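Local structure of putative transcription protein (Pseudomonas aeruginosa PAO1, 4GCV) at residues 52-55 against 56-60; 36-39 against 40-43; 113-116 against 117-120. The protein probably binds DNA as a transcriptional regulator of the HxlR family, with a putative role in sensing oxidative stress. The protein carries 2 engineered substitutions. All blocks are in the same frame, centred on the assembly; numbering follows the deposited sequence.

Contact 1: 52-55 against 56-60; sequences MLTR and RLNAL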
loop_
_atom_site.group_PDB
_atom_site.type_symbol
_atom_site.label_atom_id
_atom_site.label_comp_id
_atom_site.label_asym_id
_atom_site.label_seq_id
_atom_site.Cartn_x
_atom_site.Cartn_y
_atom_site.Cartn_z
HETATM N N MSE B 52 -21.424 -6.543 0.457
HETATM C CA MSE B 52 -20.166 -5.828 0.479
HETATM C C MSE B 52 -18.972 -6.781 0.558
HETATM O O MSE B 52 -17.899 -6.525 -0.029
HETATM C CB MSE B 52 -20.150 -4.897 1.667
HETATM C CG MSE B 52 -18.754 -4.651 2.157
HETATM SE SE MSE B 52 -18.275 -2.843 1.830
HETATM C CE MSE B 52 -19.253 -2.058 3.358
ATOM N N LEU B 53 -19.151 -7.877 1.281
ATOM C CA LEU B 53 -18.118 -8.869 1.335
ATOM C C LEU B 53 -17.825 -9.373 -0.114
ATOM O O LEU B 53 -16.671 -9.603 -0.480
ATOM C CB LEU B 53 -18.535 -9.999 2.282
ATOM C CG LEU B 53 -17.562 -11.186 2.359
ATOM C CD1 LEU B 53 -16.123 -10.722 2.653
ATOM C CD2 LEU B 53 -17.990 -12.184 3.375
ATOM N N THR B 54 -18.884 -9.494 -0.917
ATOM C CA THR B 54 -18.843 -10.106 -2.219
ATOM C C THR B 54 -18.131 -9.166 -3.176
ATOM O O THR B 54 -17.280 -9.599 -3.989
ATOM C CB THR B 54 -20.283 -10.420 -2.724
ATOM O OG1 THR B 54 -20.809 -11.494 -1.948
ATOM C CG2 THR B 54 -20.316 -10.823 -4.207
ATOM N N ARG B 55 -18.450 -7.881 -3.077
ATOM C CA ARG B 55 -17.837 -6.917 -3.950
ATOM C C ARG B 55 -16.330 -6.857 -3.650
ATOM O O ARG B 55 -15.507 -6.771 -4.560
ATOM C CB ARG B 55 -18.509 -5.558 -3.785
ATOM C CG ARG B 55 -19.043 -5.000 -5.106
ATOM C CD ARG B 55 -20.224 -4.023 -4.893
ATOM N NE ARG B 55 -20.036 -3.250 -3.669
ATOM C CZ ARG B 55 -21.008 -3.007 -2.790
ATOM N NH1 ARG B 55 -22.229 -3.485 -3.009
ATOM N NH2 ARG B 55 -20.756 -2.314 -1.671
ATOM N N ARG B 56 -15.977 -6.913 -2.371
ATOM C CA ARG B 56 -14.586 -6.778 -1.913
ATOM C C ARG B 56 -13.776 -8.042 -2.261
ATOM O O ARG B 56 -12.635 -7.951 -2.715
ATOM C CB ARG B 56 -14.520 -6.495 -0.401
ATOM C CG ARG B 56 -14.792 -5.045 0.051
ATOM C CD ARG B 56 -13.831 -4.014 -0.554
ATOM N NE ARG B 56 -13.919 -2.675 0.057
ATOM C CZ ARG B 56 -15.039 -1.956 0.162
ATOM N NH1 ARG B 56 -16.196 -2.449 -0.268
ATOM N NH2 ARG B 56 -15.021 -0.748 0.719
ATOM N N LEU B 57 -14.376 -9.218 -2.072
ATOM C CA LEU B 57 -13.764 -10.475 -2.568
ATOM C C LEU B 57 -13.525 -10.453 -4.068
ATOM O O LEU B 57 -12.414 -10.715 -4.515
ATOM C CB LEU B 57 -14.573 -11.718 -2.171
ATOM C CG LEU B 57 -14.491 -12.061 -0.675
ATOM C CD1 LEU B 57 -15.516 -13.110 -0.330
ATOM C CD2 LEU B 57 -13.081 -12.491 -0.230
ATOM N N ASN B 58 -14.547 -10.115 -4.842
ATOM C CA ASN B 58 -14.397 -10.079 -6.287
ATOM C C ASN B 58 -13.308 -9.112 -6.699
ATOM O O ASN B 58 -12.593 -9.410 -7.639
ATOM C CB ASN B 58 -15.681 -9.685 -6.988
ATOM C CG ASN B 58 -16.777 -10.732 -6.840
ATOM O OD1 ASN B 58 -16.528 -11.874 -6.406
ATOM N ND2 ASN B 58 -18.015 -10.330 -7.163
ATOM N N ALA B 59 -13.200 -7.971 -6.026
ATOM C CA ALA B 59 -12.196 -6.993 -6.399
ATOM C C ALA B 59 -10.796 -7.535 -6.051
ATOM O O ALA B 59 -9.858 -7.341 -6.825
ATOM C CB ALA B 59 -12.439 -5.569 -5.704
ATOM N N LEU B 60 -10.662 -8.205 -4.901
ATOM C CA LEU B 60 -9.388 -8.857 -4.556
ATOM C C LEU B 60 -8.998 -9.938 -5.595
ATOM O O LEU B 60 -7.839 -10.054 -5.998
ATOM C CB LEU B 60 -9.428 -9.411 -3.139
ATOM C CG LEU B 60 -9.373 -8.263 -2.141
ATOM C CD1 LEU B 60 -9.551 -8.836 -0.773
ATOM C CD2 LEU B 60 -8.041 -7.518 -2.287
#
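Met52, Leu53, Thr54 and Arg55 each offer a backbone carbonyl to the amide four residues on, from 3.1 Å between Met52 O and Arg56 N to 2.8 Å between Leu53 O and Leu57 N. The side chains pair up with the same spacing. Leu53 and Leu57 meet methyl to methyl, CD1 of Leu53 lying 3.9 Å from CD1 of Leu57. The Leu53 side chain starts out away from residues 56-60, but with CG anti to the backbone N (chi1 176°) its CD1 returns to the shared row, while Leu57 CG rests 3.3 Å from Leu53 O. Helix 50-62 follows helix 39-46 in the helix-turn-helix of the HxlR family and is probably the recognition helix. Its leucine row faces inward: Leu53 and Leu57 both pack on Phe39, and Leu57 also on Ile28. On a more open flank Thr54 and Asn58 run side by side, with Thr54 CG2 3.8 Å from Asn58 ND2. Thr54 OG1 turns back to hydrogen-bond Pro50 O, and a phosphate ion, probably from the crystallisation liquor, sits about 3 Å from the Asn58 side chain. Arg56 bends at chi2 (-59°) to run alongside selenomethionine Met52, its CG 3.4 Å from Met52 O; the modelled approach of its guanidinium to the selenium is too close to be trusted.

Contact 2: 36-39 against 40-43; sequences LRRF and DEFS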
loop_
_atom_site.group_PDB
_atom_site.type_symbol
_atom_site.label_atom_id
_atom_site.label_comp_id
_atom_site.label_asym_id
_atom_site.label_seq_id
_atom_site.Cartn_x
_atom_site.Cartn_y
_atom_site.Cartn_z
ATOM N N LEU B 36 -8.406 -18.369 6.606
ATOM C CA LEU B 36 -9.854 -18.305 6.319
ATOM C C LEU B 36 -10.141 -18.462 4.815
ATOM O O LEU B 36 -9.408 -17.919 4.015
ATOM C CB LEU B 36 -10.405 -16.987 6.837
ATOM C CG LEU B 36 -11.108 -17.142 8.179
ATOM C CD1 LEU B 36 -10.417 -18.152 9.105
ATOM C CD2 LEU B 36 -11.378 -15.782 8.898
ATOM N N ARG B 37 -11.200 -19.175 4.440
ATOM C CA ARG B 37 -11.415 -19.594 3.035
ATOM C C ARG B 37 -12.830 -19.342 2.563
ATOM O O ARG B 37 -13.034 -18.938 1.431
ATOM C CB ARG B 37 -11.240 -21.137 2.844
ATOM C CG ARG B 37 -9.858 -21.758 2.979
ATOM C CD ARG B 37 -8.868 -21.341 1.890
ATOM N NE ARG B 37 -8.214 -20.098 2.281
ATOM C CZ ARG B 37 -6.910 -19.944 2.529
ATOM N NH1 ARG B 37 -6.072 -20.966 2.399
ATOM N NH2 ARG B 37 -6.464 -18.736 2.908
ATOM N N ARG B 38 -13.802 -19.695 3.397
ATOM C CA ARG B 38 -15.205 -19.752 2.978
ATOM C C ARG B 38 -15.948 -18.458 3.254
ATOM O O ARG B 38 -15.688 -17.795 4.245
ATOM C CB ARG B 38 -15.893 -20.915 3.648
ATOM C CG ARG B 38 -15.511 -22.226 2.960
ATOM C CD ARG B 38 -15.101 -23.299 3.958
ATOM N NE ARG B 38 -15.906 -23.305 5.181
ATOM C CZ ARG B 38 -15.497 -23.813 6.350
ATOM N NH1 ARG B 38 -14.274 -24.350 6.460
ATOM N NH2 ARG B 38 -16.301 -23.775 7.416
ATOM N N PHE B 39 -16.854 -18.098 2.359
ATOM C CA PHE B 39 -17.568 -16.870 2.438
ATOM C C PHE B 39 -18.098 -16.633 3.853
ATOM O O PHE B 39 -17.928 -15.527 4.395
ATOM C CB PHE B 39 -18.721 -16.870 1.453
ATOM C CG PHE B 39 -19.403 -15.527 1.312
ATOM C CD1 PHE B 39 -20.506 -15.199 2.115
ATOM C CD2 PHE B 39 -18.982 -14.622 0.343
ATOM C CE1 PHE B 39 -21.147 -13.979 1.968
ATOM C CE2 PHE B 39 -19.629 -13.394 0.181
ATOM C CZ PHE B 39 -20.702 -13.069 0.991
ATOM N N ASP B 40 -18.720 -17.656 4.455
ATOM C CA ASP B 40 -19.279 -17.480 5.792
ATOM C C ASP B 40 -18.255 -17.233 6.902
ATOM O O ASP B 40 -18.542 -16.470 7.834
ATOM C CB ASP B 40 -20.262 -18.589 6.166
ATOM C CG ASP B 40 -21.665 -18.337 5.596
ATOM O OD1 ASP B 40 -21.908 -17.244 5.023
ATOM O OD2 ASP B 40 -22.516 -19.241 5.690
ATOM N N GLU B 41 -17.078 -17.861 6.797
ATOM C CA GLU B 41 -15.946 -17.551 7.677
ATOM C C GLU B 41 -15.668 -16.079 7.580
ATOM O O GLU B 41 -15.634 -15.398 8.578
ATOM C CB GLU B 41 -14.680 -18.337 7.296
ATOM C CG GLU B 41 -14.747 -19.820 7.627
ATOM C CD GLU B 41 -13.504 -20.605 7.194
ATOM O OE1 GLU B 41 -13.027 -20.491 6.023
ATOM O OE2 GLU B 41 -13.017 -21.364 8.064
ATOM N N PHE B 42 -15.487 -15.555 6.381
ATOM C CA PHE B 42 -15.223 -14.128 6.307
ATOM C C PHE B 42 -16.363 -13.298 6.921
ATOM O O PHE B 42 -16.118 -12.335 7.618
ATOM C CB PHE B 42 -14.926 -13.681 4.886
ATOM C CG PHE B 42 -13.636 -14.220 4.329
ATOM C CD1 PHE B 42 -12.414 -13.650 4.685
ATOM C CD2 PHE B 42 -13.635 -15.260 3.390
ATOM C CE1 PHE B 42 -11.205 -14.152 4.131
ATOM C CE2 PHE B 42 -12.431 -15.743 2.833
ATOM C CZ PHE B 42 -11.229 -15.205 3.209
ATOM N N SER B 43 -17.603 -13.698 6.677
ATOM C CA SER B 43 -18.722 -12.882 7.059
ATOM C C SER B 43 -18.783 -12.785 8.556
ATOM O O SER B 43 -18.916 -11.695 9.058
ATOM C CB SER B 43 -20.059 -13.413 6.498
ATOM O OG SER B 43 -21.038 -12.358 6.447
#
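Glu41 reaches back over the start of helix 39-46 to bind the backbone of Arg37 and Arg38: as the third residue of the helix it accepts from the amide of the N-cap residue Arg38 and from Arg37 N just before it. This is the first helix of the HxlR-type helix-turn-helix. Along the glutamate, CB lies 3.3 Å from Arg38 O and 3.9 Å from Leu36 CG, the leucine packing against the base of the acid. CG stands anti to the carbonyl carbon (chi1 -72°), and the chain runs on extended to the carboxylate. At the tip OE1 takes two amides: Arg38 N at 2.9 Å, nearly straight at 174° and on the anti lone pair, and Arg37 N at 2.8 Å, from the syn side but out of the carboxylate plane. OE2 meets the Arg38 guanidinium. The carboxylate stacks on the face of that group, the planes 15° apart, so no N-H points at OE2; the long salt bridge, 3.6 Å from Arg38 NH1 to Glu41 OE2, rests on charge alone. The two amides and the guanidinium probably stabilise the carboxylate's negative charge. Within the loop, Arg37 NE bonds Leu36 O from above the carbonyl plane. On the buried side the Phe42 ring takes Leu36 CB over one face, 4.0 Å from its CE1, while its CE2 brings the ring edge to 3.5 Å from Arg37 O.

Contact 3: 113-116 against 117-120; sequences LVER and TSGR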
loop_
_atom_site.group_PDB
_atom_site.type_symbol
_atom_site.label_atom_id
_atom_site.label_comp_id
_atom_site.label_asym_id
_atom_site.label_seq_id
_atom_site.Cartn_x
_atom_site.Cartn_y
_atom_site.Cartn_z
ATOM N N LEU B 113 1.010 -2.862 14.106
ATOM C CA LEU B 113 2.018 -3.708 13.513
ATOM C C LEU B 113 3.010 -4.039 14.624
ATOM O O LEU B 113 3.635 -3.110 15.178
ATOM C CB LEU B 113 2.649 -2.933 12.341
ATOM C CG LEU B 113 3.709 -3.532 11.419
ATOM C CD1 LEU B 113 3.149 -4.756 10.669
ATOM C CD2 LEU B 113 4.251 -2.463 10.446
ATOM N N VAL B 114 3.111 -5.336 14.986
ATOM C CA VAL B 114 4.035 -5.828 16.016
ATOM C C VAL B 114 4.956 -6.967 15.566
ATOM O O VAL B 114 4.757 -7.573 14.512
ATOM C CB VAL B 114 3.320 -6.324 17.308
ATOM C CG1 VAL B 114 2.438 -5.238 17.927
ATOM C CG2 VAL B 114 2.512 -7.574 17.072
ATOM N N GLU B 115 5.974 -7.244 16.357
ATOM C CA GLU B 115 6.801 -8.421 16.113
ATOM C C GLU B 115 5.935 -9.605 16.543
ATOM O O GLU B 115 5.402 -9.591 17.636
ATOM C CB GLU B 115 8.108 -8.407 16.915
ATOM C CG GLU B 115 8.856 -9.765 16.855
ATOM C CD GLU B 115 10.135 -9.808 17.645
ATOM O OE1 GLU B 115 11.141 -10.358 17.133
ATOM O OE2 GLU B 115 10.152 -9.323 18.790
ATOM N N ARG B 116 5.739 -10.587 15.668
ATOM C CA ARG B 116 4.783 -11.670 16.003
ATOM C C ARG B 116 5.160 -12.420 17.306
ATOM O O ARG B 116 4.289 -12.746 18.101
ATOM C CB ARG B 116 4.547 -12.630 14.839
ATOM C CG ARG B 116 3.684 -13.889 15.226
ATOM C CD ARG B 116 2.796 -14.319 14.043
ATOM N NE ARG B 116 1.376 -14.445 14.418
ATOM C CZ ARG B 116 0.348 -14.282 13.580
ATOM N NH1 ARG B 116 0.553 -13.973 12.296
ATOM N NH2 ARG B 116 -0.894 -14.422 14.033
ATOM N N THR B 117 6.447 -12.630 17.539
ATOM C CA THR B 117 6.911 -13.335 18.754
ATOM C C THR B 117 6.535 -12.634 20.060
ATOM O O THR B 117 5.833 -13.184 20.904
ATOM C CB THR B 117 8.444 -13.521 18.739
ATOM O OG1 THR B 117 8.777 -14.653 17.936
ATOM C CG2 THR B 117 8.960 -13.759 20.130
ATOM N N SER B 118 7.052 -11.432 20.256
ATOM C CA SER B 118 6.794 -10.691 21.483
ATOM C C SER B 118 5.579 -9.893 21.123
ATOM O O SER B 118 5.091 -9.981 19.995
ATOM C CB SER B 118 7.963 -9.757 21.713
ATOM O OG SER B 118 8.205 -9.031 20.507
ATOM N N GLY B 119 5.062 -9.052 21.989
ATOM C CA GLY B 119 4.043 -8.174 21.384
ATOM C C GLY B 119 4.624 -6.875 20.847
ATOM O O GLY B 119 3.899 -5.928 20.696
ATOM N N ARG B 120 5.925 -6.839 20.552
ATOM C CA ARG B 120 6.730 -5.595 20.452
ATOM C C ARG B 120 6.361 -4.692 19.278
ATOM O O ARG B 120 6.494 -5.097 18.109
ATOM C CB ARG B 120 8.214 -5.969 20.402
ATOM C CG ARG B 120 9.208 -4.913 20.886
ATOM C CD ARG B 120 9.016 -4.519 22.341
ATOM N NE ARG B 120 9.517 -5.496 23.309
ATOM C CZ ARG B 120 8.748 -6.299 24.047
ATOM N NH1 ARG B 120 7.421 -6.261 23.930
ATOM N NH2 ARG B 120 9.307 -7.133 24.909
#
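The loop that turns strand 111-115 back toward strand 122-129 is closed by Glu115 and Arg120, with an ST turn at Ser118 inside it. Glu115 N donates to Arg120 O at 2.8 Å, and a CA-H...O contact puts Val114 CA 3.3 Å from the same Arg120 O. Val114 also puts CG1 against Gly119 O, 3.2 Å away. One step further out, the side chain of Glu115 stretches over the loop: CG is anti to the backbone N (chi1 170°) and the chain stays extended, so OE2 arrives at Ser118. Ser118 OG gives its proton to Glu115 OE2 at 2.6 Å, meeting the oxygen on its anti side and somewhat out of the carboxylate plane. The same OG accepts from Arg120 N at 3.2 Å, which is the bond that defines the ST turn. Glu115 OE2 also forms a salt bridge with Arg133 of the second subunit, and residues 113-115 pair antiparallel with a strand of that chain. At this buried glutamate the arginine offsets the charge and the Ser118 hydroxyl donates a hydrogen bond; together they probably favour the ionised form, while tying the shape of the loop to dimer assembly.

Overall arrangement
Along the chain contact 2 (36-43) comes first, then contact 1 (52-60), and contact 3 (113-120) well after both. Contacts 1 and 2 belong to the consecutive helices 50-62 and 39-46 of the helix-turn-helix; their centres are 12 Å apart and they touch, Leu53 CD2 lying 3.5 Å from Phe39 O. Contact 3 is separate: its centre is 29 Å from that of contact 1 and 26 Å from that of contact 2, with nearest atoms about 17 and 11 Å away. It lies on the opposite side of the chain's centre from contact 1, placing the probable DNA-reading helix well apart from this strand-mediated part of the subunit interface.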